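PDB 3WKY: prophenoloxidase b from Marsupenaeus japonicus, which probably serves, once activated from its zymogen form, as a type 3 copper oxidoreductase that hydroxylates monophenols and oxidises o-diphenols. Local coordinates for residues G421-L426 / K499-R504; L426-Q431 / F592-T597; Y487-N492 / L503-A508. All coordinates share one frame; numbering follows the deposited sequence. Where two conformers were deposited one is given.

Overall arrangement
All three contacts lie in the Ig-like domain, where a three-stranded antiparallel sheet (424-432, 485-493, 541-548) packs on a larger mixed sheet containing the neighbouring strands 501-509 and 588-598. Contacts 2 and 3 are buried side by side between the sheets, their centres only about 3 Å apart; the centre of contact 1 lies about 10 Å from each. Along the chain come 421-426, 426-431, 487-492, the overlapping 499-504 and 503-508, and finally 592-597, so that contact 3 is nested within the loop closed by contact 2. Contacts 1 and 2 share Leu-426, contacts 1 and 3 Leu-503 and Arg-504. Contact 1 runs out to a glycosylated rim at Asn-422; Asn-427 carries another N-glycan.

Contact 1. Residues G421-L426 / K499-R504; sequences GNITVL and KRMKLR. With NAG (2-acetamido-2-deoxy-beta-D-glucopyranose), chain E.
The carboxamide of Asn-422 has the ammonium group of Lys-499 over one of its faces, NZ standing 3.8 Å from ND2 and almost straight above it, while ND2 itself carries C1 of the N-linked NAG through a 1.4 Å covalent bond. A second flat group, the guanidinium of Arg-504, has CD of Lys-502 over one face toward the rim and is salt-bridged to Asp-628. Lys-499 bends early, at chi2 (-69°), and then runs extended, which carries NZ up past Asn-422 to donate a 2.8 Å hydrogen bond to the sugar ring oxygen O5. Its aliphatic root is used as well: CB of Lys-499 lies 4.0 Å from CD1 of Ile-423, the two side chains lying alongside and running opposite ways. Ile-423 was modelled in two conformers, and its contacts hold for the one described, in which the CG2 branch of Ile-423 also meets CE of Met-501 at 4.0 Å, the side chains nearly perpendicular. Val-491 of the adjoining strand 485-493 touches both Ile-423 and Met-501, and Asp-598 accepts a hydrogen bond from the backbone N of Asn-422. Exchanging Lys-499 for an alanine removes the ammonium donor to O5, and the NAG would probably be freer to swing about its link to Asn-422. The contact thus grades from apolar packing at the mouth of the sandwich to a polar, glycosylated rim, where Lys-499 bonds the ring oxygen of the NAG and is likely to limit the motion of the sugar.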
loop_
_atom_site.group_PDB
_atom_site.type_symbol
_atom_site.label_atom_id
_atom_site.label_comp_id
_atom_site.label_asym_id
_atom_site.label_seq_id
_atom_site.Cartn_x
_atom_site.Cartn_y
_atom_site.Cartn_z
ATOM N N GLY A 421 7.926 -42.063 39.412
ATOM C CA GLY A 421 7.332 -43.373 39.187
ATOM C C GLY A 421 8.149 -44.472 39.847
ATOM O O GLY A 421 9.350 -44.306 40.056
ATOM N N ASN A 422 7.506 -45.596 40.157
ATOM C CA ASN A 422 8.196 -46.709 40.817
ATOM C C ASN A 422 8.997 -47.573 39.842
ATOM O O ASN A 422 9.918 -48.289 40.246
ATOM C CB ASN A 422 7.185 -47.581 41.575
ATOM C CG ASN A 422 6.677 -46.924 42.848
ATOM O OD1 ASN A 422 7.446 -46.658 43.768
ATOM N ND2 ASN A 422 5.378 -46.671 42.909
ATOM N N ILE A 423 8.650 -47.524 38.557
ATOM C CA ILE A 423 9.283 -48.388 37.561
ATOM C C ILE A 423 10.419 -47.660 36.847
ATOM O O ILE A 423 10.272 -46.496 36.486
ATOM C CB ILE A 423 8.253 -48.898 36.537
ATOM C CG1 ILE A 423 7.166 -49.707 37.243
ATOM C CG2 ILE A 423 8.919 -49.742 35.476
ATOM C CD1 ILE A 423 7.708 -50.874 38.033
ATOM N N THR A 424 11.547 -48.344 36.663
ATOM C CA THR A 424 12.707 -47.809 35.954
ATOM C C THR A 424 12.686 -48.301 34.512
ATOM O O THR A 424 12.444 -49.479 34.261
ATOM C CB THR A 424 14.035 -48.285 36.618
ATOM O OG1 THR A 424 14.199 -47.643 37.888
ATOM C CG2 THR A 424 15.228 -47.947 35.742
ATOM N N VAL A 425 12.915 -47.412 33.550
ATOM C CA VAL A 425 13.041 -47.861 32.169
ATOM C C VAL A 425 14.517 -48.098 31.842
ATOM O O VAL A 425 15.343 -47.189 31.982
ATOM C CB VAL A 425 12.426 -46.844 31.178
ATOM C CG1 VAL A 425 12.619 -47.317 29.744
ATOM C CG2 VAL A 425 10.950 -46.656 31.480
ATOM N N LEU A 426 14.848 -49.313 31.406
ATOM C CA LEU A 426 16.245 -49.700 31.230
ATOM C C LEU A 426 16.697 -49.699 29.780
ATOM O O LEU A 426 17.862 -49.431 29.488
ATOM C CB LEU A 426 16.497 -51.091 31.828
ATOM C CG LEU A 426 16.353 -51.198 33.344
ATOM C CD1 LEU A 426 16.517 -52.651 33.800
ATOM C CD2 LEU A 426 17.374 -50.311 34.017
ATOM N N LYS A 499 3.507 -54.168 40.344
ATOM C CA LYS A 499 3.181 -52.774 40.062
ATOM C C LYS A 499 2.492 -52.676 38.710
ATOM O O LYS A 499 2.901 -53.335 37.753
ATOM C CB LYS A 499 4.448 -51.917 40.054
ATOM C CG LYS A 499 5.140 -51.747 41.404
ATOM C CD LYS A 499 4.315 -50.888 42.346
ATOM C CE LYS A 499 5.063 -50.643 43.647
ATOM N NZ LYS A 499 4.224 -49.905 44.628
ATOM N N ARG A 500 1.433 -51.875 38.646
ATOM C CA ARG A 500 0.771 -51.581 37.382
ATOM C C ARG A 500 1.429 -50.339 36.799
ATOM O O ARG A 500 1.807 -49.423 37.536
ATOM C CB ARG A 500 -0.711 -51.273 37.592
ATOM C CG ARG A 500 -1.544 -52.393 38.182
ATOM C CD ARG A 500 -3.028 -52.010 38.204
ATOM N NE ARG A 500 -3.252 -50.662 38.725
ATOM C CZ ARG A 500 -3.186 -50.338 40.014
ATOM N NH1 ARG A 500 -2.896 -51.268 40.916
ATOM N NH2 ARG A 500 -3.406 -49.087 40.408
ATOM N N MET A 501 1.570 -50.300 35.483
ATOM C CA MET A 501 2.060 -49.081 34.871
ATOM C C MET A 501 1.415 -48.814 33.523
ATOM O O MET A 501 0.871 -49.724 32.884
ATOM C CB MET A 501 3.570 -49.138 34.731
ATOM C CG MET A 501 4.019 -50.212 33.817
ATOM S SD MET A 501 4.991 -49.454 32.533
ATOM C CE MET A 501 6.379 -50.567 32.530
ATOM N N LYS A 502 1.461 -47.551 33.116
ATOM C CA LYS A 502 1.048 -47.153 31.776
ATOM C C LYS A 502 2.297 -46.686 31.022
ATOM O O LYS A 502 3.050 -45.848 31.517
ATOM C CB LYS A 502 -0.007 -46.051 31.851
ATOM C CG LYS A 502 -0.245 -45.327 30.522
ATOM C CD LYS A 502 -1.614 -44.650 30.498
ATOM C CE LYS A 502 -2.682 -45.628 30.037
ATOM N NZ LYS A 502 -4.042 -45.019 30.037
ATOM N N LEU A 503 2.547 -47.275 29.856
ATOM C CA LEU A 503 3.658 -46.846 29.021
ATOM C C LEU A 503 3.135 -45.735 28.106
ATOM O O LEU A 503 2.041 -45.843 27.554
ATOM C CB LEU A 503 4.191 -48.005 28.195
ATOM C CG LEU A 503 5.106 -48.948 28.986
ATOM C CD1 LEU A 503 5.424 -50.191 28.171
ATOM C CD2 LEU A 503 6.384 -48.210 29.360
ATOM N N ARG A 504 3.914 -44.666 27.976
ATOM C CA ARG A 504 3.507 -43.522 27.159
ATOM C C ARG A 504 4.644 -43.275 26.208
ATOM O O ARG A 504 5.751 -42.952 26.633
ATOM C CB ARG A 504 3.313 -42.310 28.054
ATOM C CG ARG A 504 2.281 -42.519 29.140
ATOM C CD ARG A 504 2.244 -41.347 30.071
ATOM N NE ARG A 504 1.325 -41.578 31.175
ATOM C CZ ARG A 504 0.027 -41.306 31.150
ATOM N NH1 ARG A 504 -0.529 -40.750 30.070
ATOM N NH2 ARG A 504 -0.712 -41.569 32.216
HETATM C C1 NAG E . 5.021 -46.242 44.241
HETATM C C2 NAG E . 4.656 -44.748 44.316
HETATM C C3 NAG E . 3.560 -44.363 45.318
HETATM C C4 NAG E . 2.655 -45.509 45.750
HETATM C C5 NAG E . 3.500 -46.738 46.007
HETATM C C6 NAG E . 2.653 -47.873 46.573
HETATM C C7 NAG E . 6.661 -43.423 43.780
HETATM C C8 NAG E . 8.133 -43.610 44.008
HETATM N N2 NAG E . 5.845 -43.984 44.673
HETATM O O3 NAG E . 2.759 -43.352 44.745
HETATM O O4 NAG E . 1.958 -45.163 46.926
HETATM O O5 NAG E . 4.044 -47.118 44.769
HETATM O O6 NAG E . 1.563 -48.117 45.710
HETATM O O7 NAG E . 6.276 -42.771 42.809
#

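Contact 2. Residues L426-Q431 / F592-T597; sequences LNVTVQ and FFVMAT. With NAG (2-acetamido-2-deoxy-beta-D-glucopyranose), chain I.
Val-430 sets its CG2 methyl over one face of the Phe-592 ring, 4.1 Å from the centroid and 18° off the ring normal, a CH-pi contact. Val-428 reaches the same ring from another quarter: its CG1 approaches CE1 of Phe-592 obliquely at 3.9 Å. With CG1 anti to the backbone N (chi1 -178°), the other methyl of Val-428 is left to meet Val-594, CG2 to CG2 at 3.8 Å, the two side chains overlapping from opposing strands. One valine therefore fills the angle between phenylalanine and valine, and all four residues are buried; Ile-505, beside Phe-592, and Val-660, beside Val-430, extend the packing. The opposite side of strand 426-431 is looser and partly exposed. There Thr-429 points away from the core and Asn-427 bears a NAG on ND2. The amide of Asn-427 is steadied by its own strand, since OD1 accepts a strongly bent bond of 2.9 Å from N of Val-428, the donor tilted out of the carbonyl plane. Two residues, Leu-426 and Asn-427, are set against Thr-490 alone, a classic beta bulge at the place where the glycan is attached. The axes of strands 426-431 and 592-597 come within 9.3 Å at an angle of 136°, without backbone pairing, as members of the two facing sheets of a beta sandwich, here the Ig-like domain of the hemocyanin family.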
loop_
_atom_site.group_PDB
_atom_site.type_symbol
_atom_site.label_atom_id
_atom_site.label_comp_id
_atom_site.label_asym_id
_atom_site.label_seq_id
_atom_site.Cartn_x
_atom_site.Cartn_y
_atom_site.Cartn_z
ATOM N N LEU A 426 14.848 -49.313 31.406
ATOM C CA LEU A 426 16.245 -49.700 31.230
ATOM C C LEU A 426 16.697 -49.699 29.780
ATOM O O LEU A 426 17.862 -49.431 29.488
ATOM C CB LEU A 426 16.497 -51.091 31.828
ATOM C CG LEU A 426 16.353 -51.198 33.344
ATOM C CD1 LEU A 426 16.517 -52.651 33.800
ATOM C CD2 LEU A 426 17.374 -50.311 34.017
ATOM N N ASN A 427 15.788 -50.029 28.871
ATOM C CA ASN A 427 16.165 -50.166 27.472
ATOM C C ASN A 427 14.968 -50.060 26.543
ATOM O O ASN A 427 13.820 -50.265 26.952
ATOM C CB ASN A 427 16.852 -51.510 27.238
ATOM C CG ASN A 427 17.911 -51.441 26.159
ATOM O OD1 ASN A 427 18.020 -50.443 25.440
ATOM N ND2 ASN A 427 18.697 -52.510 26.034
ATOM N N VAL A 428 15.246 -49.743 25.286
ATOM C CA VAL A 428 14.209 -49.619 24.278
ATOM C C VAL A 428 14.818 -50.100 22.978
ATOM O O VAL A 428 15.952 -49.738 22.655
ATOM C CB VAL A 428 13.768 -48.147 24.071
ATOM C CG1 VAL A 428 12.651 -48.080 23.051
ATOM C CG2 VAL A 428 13.321 -47.496 25.376
ATOM N N THR A 429 14.102 -50.947 22.248
ATOM C CA THR A 429 14.536 -51.359 20.920
ATOM C C THR A 429 13.332 -51.443 19.991
ATOM O O THR A 429 12.244 -51.827 20.415
ATOM C CB THR A 429 15.279 -52.715 20.939
ATOM O OG1 THR A 429 15.680 -53.060 19.608
ATOM C CG2 THR A 429 14.385 -53.809 21.480
ATOM N N VAL A 430 13.539 -51.080 18.731
ATOM C CA VAL A 430 12.484 -51.096 17.740
ATOM C C VAL A 430 12.941 -51.986 16.592
ATOM O O VAL A 430 14.098 -51.905 16.160
ATOM C CB VAL A 430 12.189 -49.657 17.244
ATOM C CG1 VAL A 430 11.249 -49.671 16.054
ATOM C CG2 VAL A 430 11.602 -48.826 18.377
ATOM N N GLN A 431 12.048 -52.841 16.102
ATOM C CA GLN A 431 12.423 -53.768 15.038
ATOM C C GLN A 431 11.332 -53.945 13.994
ATOM O O GLN A 431 10.219 -54.406 14.288
ATOM C CB GLN A 431 12.834 -55.136 15.611
ATOM C CG GLN A 431 13.167 -56.177 14.534
ATOM C CD GLN A 431 14.394 -55.813 13.718
ATOM O OE1 GLN A 431 15.457 -55.522 14.269
ATOM N NE2 GLN A 431 14.250 -55.819 12.394
ATOM N N PHE A 592 12.259 -41.035 20.132
ATOM C CA PHE A 592 11.257 -42.038 20.493
ATOM C C PHE A 592 11.249 -42.013 22.022
ATOM O O PHE A 592 12.054 -42.679 22.682
ATOM C CB PHE A 592 11.708 -43.392 19.928
ATOM C CG PHE A 592 10.676 -44.499 19.980
ATOM C CD1 PHE A 592 10.602 -45.348 21.087
ATOM C CD2 PHE A 592 9.867 -44.771 18.880
ATOM C CE1 PHE A 592 9.684 -46.404 21.123
ATOM C CE2 PHE A 592 8.952 -45.823 18.905
ATOM C CZ PHE A 592 8.867 -46.644 20.032
ATOM N N PHE A 593 10.367 -41.196 22.585
ATOM C CA PHE A 593 10.314 -40.957 24.029
ATOM C C PHE A 593 9.465 -42.031 24.695
ATOM O O PHE A 593 8.364 -42.336 24.223
ATOM C CB PHE A 593 9.697 -39.568 24.287
ATOM C CG PHE A 593 9.317 -39.293 25.743
ATOM C CD1 PHE A 593 8.092 -39.726 26.266
ATOM C CD2 PHE A 593 10.146 -38.538 26.552
ATOM C CE1 PHE A 593 7.731 -39.449 27.579
ATOM C CE2 PHE A 593 9.798 -38.253 27.874
ATOM C CZ PHE A 593 8.583 -38.705 28.385
ATOM N N VAL A 594 9.963 -42.595 25.798
ATOM C CA VAL A 594 9.242 -43.643 26.523
ATOM C C VAL A 594 9.144 -43.286 28.002
ATOM O O VAL A 594 10.163 -43.019 28.645
ATOM C CB VAL A 594 9.972 -45.011 26.405
ATOM C CG1 VAL A 594 9.203 -46.106 27.168
ATOM C CG2 VAL A 594 10.172 -45.391 24.946
ATOM N N MET A 595 7.929 -43.288 28.547
ATOM C CA MET A 595 7.755 -43.081 29.980
ATOM C C MET A 595 6.903 -44.174 30.625
ATOM O O MET A 595 5.846 -44.546 30.107
ATOM C CB MET A 595 7.132 -41.715 30.261
ATOM C CG MET A 595 6.955 -41.405 31.738
ATOM S SD MET A 595 6.162 -39.791 31.954
ATOM C CE MET A 595 6.264 -39.552 33.732
ATOM N N ALA A 596 7.378 -44.702 31.750
ATOM C CA ALA A 596 6.588 -45.650 32.536
ATOM C C ALA A 596 5.956 -44.885 33.692
ATOM O O ALA A 596 6.654 -44.323 34.541
ATOM C CB ALA A 596 7.470 -46.791 33.061
ATOM N N THR A 597 4.630 -44.856 33.726
ATOM C CA THR A 597 3.964 -44.101 34.775
ATOM C C THR A 597 3.147 -45.020 35.674
ATOM O O THR A 597 2.639 -46.054 35.246
ATOM C CB THR A 597 3.078 -42.989 34.182
ATOM O OG1 THR A 597 2.586 -42.144 35.227
ATOM C CG2 THR A 597 1.931 -43.597 33.462
HETATM C C1 NAG I . 19.583 -52.353 24.907
HETATM C C2 NAG I . 20.944 -52.633 25.535
HETATM C C3 NAG I . 22.043 -52.517 24.485
HETATM C C4 NAG I . 21.691 -53.271 23.204
HETATM C C5 NAG I . 20.231 -53.116 22.782
HETATM C C6 NAG I . 19.926 -54.109 21.661
HETATM C C7 NAG I . 21.044 -52.134 27.903
HETATM C C8 NAG I . 21.376 -51.149 28.986
HETATM N N2 NAG I . 21.192 -51.727 26.645
HETATM O O3 NAG I . 23.237 -53.051 25.014
HETATM O O4 NAG I . 22.499 -52.794 22.150
HETATM O O5 NAG I . 19.351 -53.295 23.876
HETATM O O6 NAG I . 19.040 -55.125 22.081
HETATM O O7 NAG I . 20.645 -53.264 28.186
#

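Contact 3. Residues Y487-N492 / L503-A508; sequences YTITVN and LRIFLA
Tyr-487 overlaps the end of Ile-505 with the hydroxyl side of its ring, an inward contact of the beta sandwich that forms the Ig-like domain. Strands 487-492 and 503-508 belong to its two facing sheets, their axes approaching to 10.8 Å and inclined at 131°, and between these two segments the contact is made by side-chain packing. The tyrosine side chain turns CG between the backbone N and the carbonyl carbon (chi1 65°), and from there the ring extends toward the opposite sheet. Its polar end is not stranded in the core: OH is hydrogen-bonded to OD2 of Asp-531 on strand 528-534, next to 501-509 in the larger sheet, a polar link between the sheets that should fix how far the ring reaches. Ile-489, two residues on and inward-facing like Tyr-487, takes a place between two partners. Its CG1 lies 4.2 Å from CD1 of Leu-503, the side chains passing side by side, and its CD1 lies at the same distance, 4.2 Å, from CD1 of Ile-505. These contacts are markedly looser than those of the tyrosine. Ile-489 also touches Val-594, and Ile-505 touches Phe-592, so the cluster merges with the valine and phenylalanine packing alongside. The tightest point is the CD1 methyl of Ile-505, which sits obliquely against the tyrosine, 3.4 Å from CE1 and equally near CZ and OH of Tyr-487.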
loop_
_atom_site.group_PDB
_atom_site.type_symbol
_atom_site.label_atom_id
_atom_site.label_comp_id
_atom_site.label_asym_id
_atom_site.label_seq_id
_atom_site.Cartn_x
_atom_site.Cartn_y
_atom_site.Cartn_z
ATOM N N TYR A 487 8.184 -53.062 19.023
ATOM C CA TYR A 487 9.190 -52.474 19.898
ATOM C C TYR A 487 9.177 -53.216 21.230
ATOM O O TYR A 487 8.151 -53.776 21.621
ATOM C CB TYR A 487 8.982 -50.961 20.099
ATOM C CG TYR A 487 7.709 -50.581 20.818
ATOM C CD1 TYR A 487 7.615 -50.666 22.200
ATOM C CD2 TYR A 487 6.608 -50.098 20.117
ATOM C CE1 TYR A 487 6.456 -50.327 22.857
ATOM C CE2 TYR A 487 5.446 -49.740 20.773
ATOM C CZ TYR A 487 5.374 -49.852 22.134
ATOM O OH TYR A 487 4.218 -49.505 22.794
ATOM N N THR A 488 10.307 -53.210 21.923
ATOM C CA THR A 488 10.374 -53.832 23.241
ATOM C C THR A 488 10.961 -52.861 24.253
ATOM O O THR A 488 12.011 -52.251 24.013
ATOM C CB THR A 488 11.192 -55.133 23.210
ATOM O OG1 THR A 488 10.552 -56.064 22.328
ATOM C CG2 THR A 488 11.279 -55.752 24.615
ATOM N N ILE A 489 10.259 -52.709 25.372
ATOM C CA ILE A 489 10.724 -51.870 26.452
ATOM C C ILE A 489 11.196 -52.787 27.576
ATOM O O ILE A 489 10.454 -53.666 28.013
ATOM C CB ILE A 489 9.598 -50.980 27.005
ATOM C CG1 ILE A 489 8.893 -50.216 25.868
ATOM C CG2 ILE A 489 10.148 -50.014 28.055
ATOM C CD1 ILE A 489 9.835 -49.401 24.990
ATOM N N THR A 490 12.429 -52.585 28.026
ATOM C CA THR A 490 12.944 -53.320 29.180
ATOM C C THR A 490 12.785 -52.431 30.405
ATOM O O THR A 490 13.277 -51.295 30.418
ATOM C CB THR A 490 14.424 -53.671 28.988
ATOM O OG1 THR A 490 14.583 -54.432 27.778
ATOM C CG2 THR A 490 14.944 -54.503 30.171
ATOM N N VAL A 491 12.089 -52.927 31.427
ATOM C CA VAL A 491 11.892 -52.148 32.644
ATOM C C VAL A 491 12.347 -52.921 33.884
ATOM O O VAL A 491 12.544 -54.135 33.832
ATOM C CB VAL A 491 10.433 -51.723 32.833
ATOM C CG1 VAL A 491 9.920 -50.989 31.590
ATOM C CG2 VAL A 491 9.553 -52.923 33.132
ATOM N N ASN A 492 12.514 -52.206 34.991
ATOM C CA ASN A 492 12.769 -52.852 36.272
ATOM C C ASN A 492 11.797 -52.380 37.333
ATOM O O ASN A 492 11.571 -51.177 37.495
ATOM C CB ASN A 492 14.200 -52.609 36.758
ATOM C CG ASN A 492 14.535 -53.436 37.997
ATOM O OD1 ASN A 492 14.445 -54.664 37.963
ATOM N ND2 ASN A 492 14.912 -52.770 39.092
ATOM N N LEU A 503 2.547 -47.275 29.856
ATOM C CA LEU A 503 3.658 -46.846 29.021
ATOM C C LEU A 503 3.135 -45.735 28.106
ATOM O O LEU A 503 2.041 -45.843 27.554
ATOM C CB LEU A 503 4.191 -48.005 28.195
ATOM C CG LEU A 503 5.106 -48.948 28.986
ATOM C CD1 LEU A 503 5.424 -50.191 28.171
ATOM C CD2 LEU A 503 6.384 -48.210 29.360
ATOM N N ARG A 504 3.914 -44.666 27.976
ATOM C CA ARG A 504 3.507 -43.522 27.159
ATOM C C ARG A 504 4.644 -43.275 26.208
ATOM O O ARG A 504 5.751 -42.952 26.633
ATOM C CB ARG A 504 3.313 -42.310 28.054
ATOM C CG ARG A 504 2.281 -42.519 29.140
ATOM C CD ARG A 504 2.244 -41.347 30.071
ATOM N NE ARG A 504 1.325 -41.578 31.175
ATOM C CZ ARG A 504 0.027 -41.306 31.150
ATOM N NH1 ARG A 504 -0.529 -40.750 30.070
ATOM N NH2 ARG A 504 -0.712 -41.569 32.216
ATOM N N ILE A 505 4.382 -43.435 24.917
ATOM C CA ILE A 505 5.444 -43.397 23.922
ATOM C C ILE A 505 5.113 -42.348 22.862
ATOM O O ILE A 505 4.021 -42.376 22.304
ATOM C CB ILE A 505 5.597 -44.766 23.265
ATOM C CG1 ILE A 505 5.907 -45.798 24.368
ATOM C CG2 ILE A 505 6.683 -44.732 22.212
ATOM C CD1 ILE A 505 6.435 -47.121 23.881
ATOM N N PHE A 506 6.043 -41.423 22.610
ATOM C CA PHE A 506 5.787 -40.307 21.675
ATOM C C PHE A 506 6.950 -40.144 20.703
ATOM O O PHE A 506 8.085 -40.510 21.017
ATOM C CB PHE A 506 5.557 -38.991 22.443
ATOM C CG PHE A 506 4.265 -38.954 23.212
ATOM C CD1 PHE A 506 4.183 -39.473 24.495
ATOM C CD2 PHE A 506 3.120 -38.404 22.644
ATOM C CE1 PHE A 506 2.980 -39.446 25.200
ATOM C CE2 PHE A 506 1.922 -38.371 23.344
ATOM C CZ PHE A 506 1.853 -38.885 24.625
ATOM N N LEU A 507 6.666 -39.577 19.527
ATOM C CA LEU A 507 7.647 -39.452 18.456
ATOM C C LEU A 507 7.752 -37.976 18.070
ATOM O O LEU A 507 6.743 -37.265 18.097
ATOM C CB LEU A 507 7.178 -40.237 17.220
ATOM C CG LEU A 507 8.141 -40.427 16.038
ATOM C CD1 LEU A 507 9.159 -41.531 16.342
ATOM C CD2 LEU A 507 7.379 -40.750 14.756
ATOM N N ALA A 508 8.960 -37.523 17.730
ATOM C CA ALA A 508 9.163 -36.180 17.161
ATOM C C ALA A 508 10.461 -36.163 16.369
ATOM O O ALA A 508 11.387 -36.900 16.686
ATOM C CB ALA A 508 9.204 -35.124 18.264
#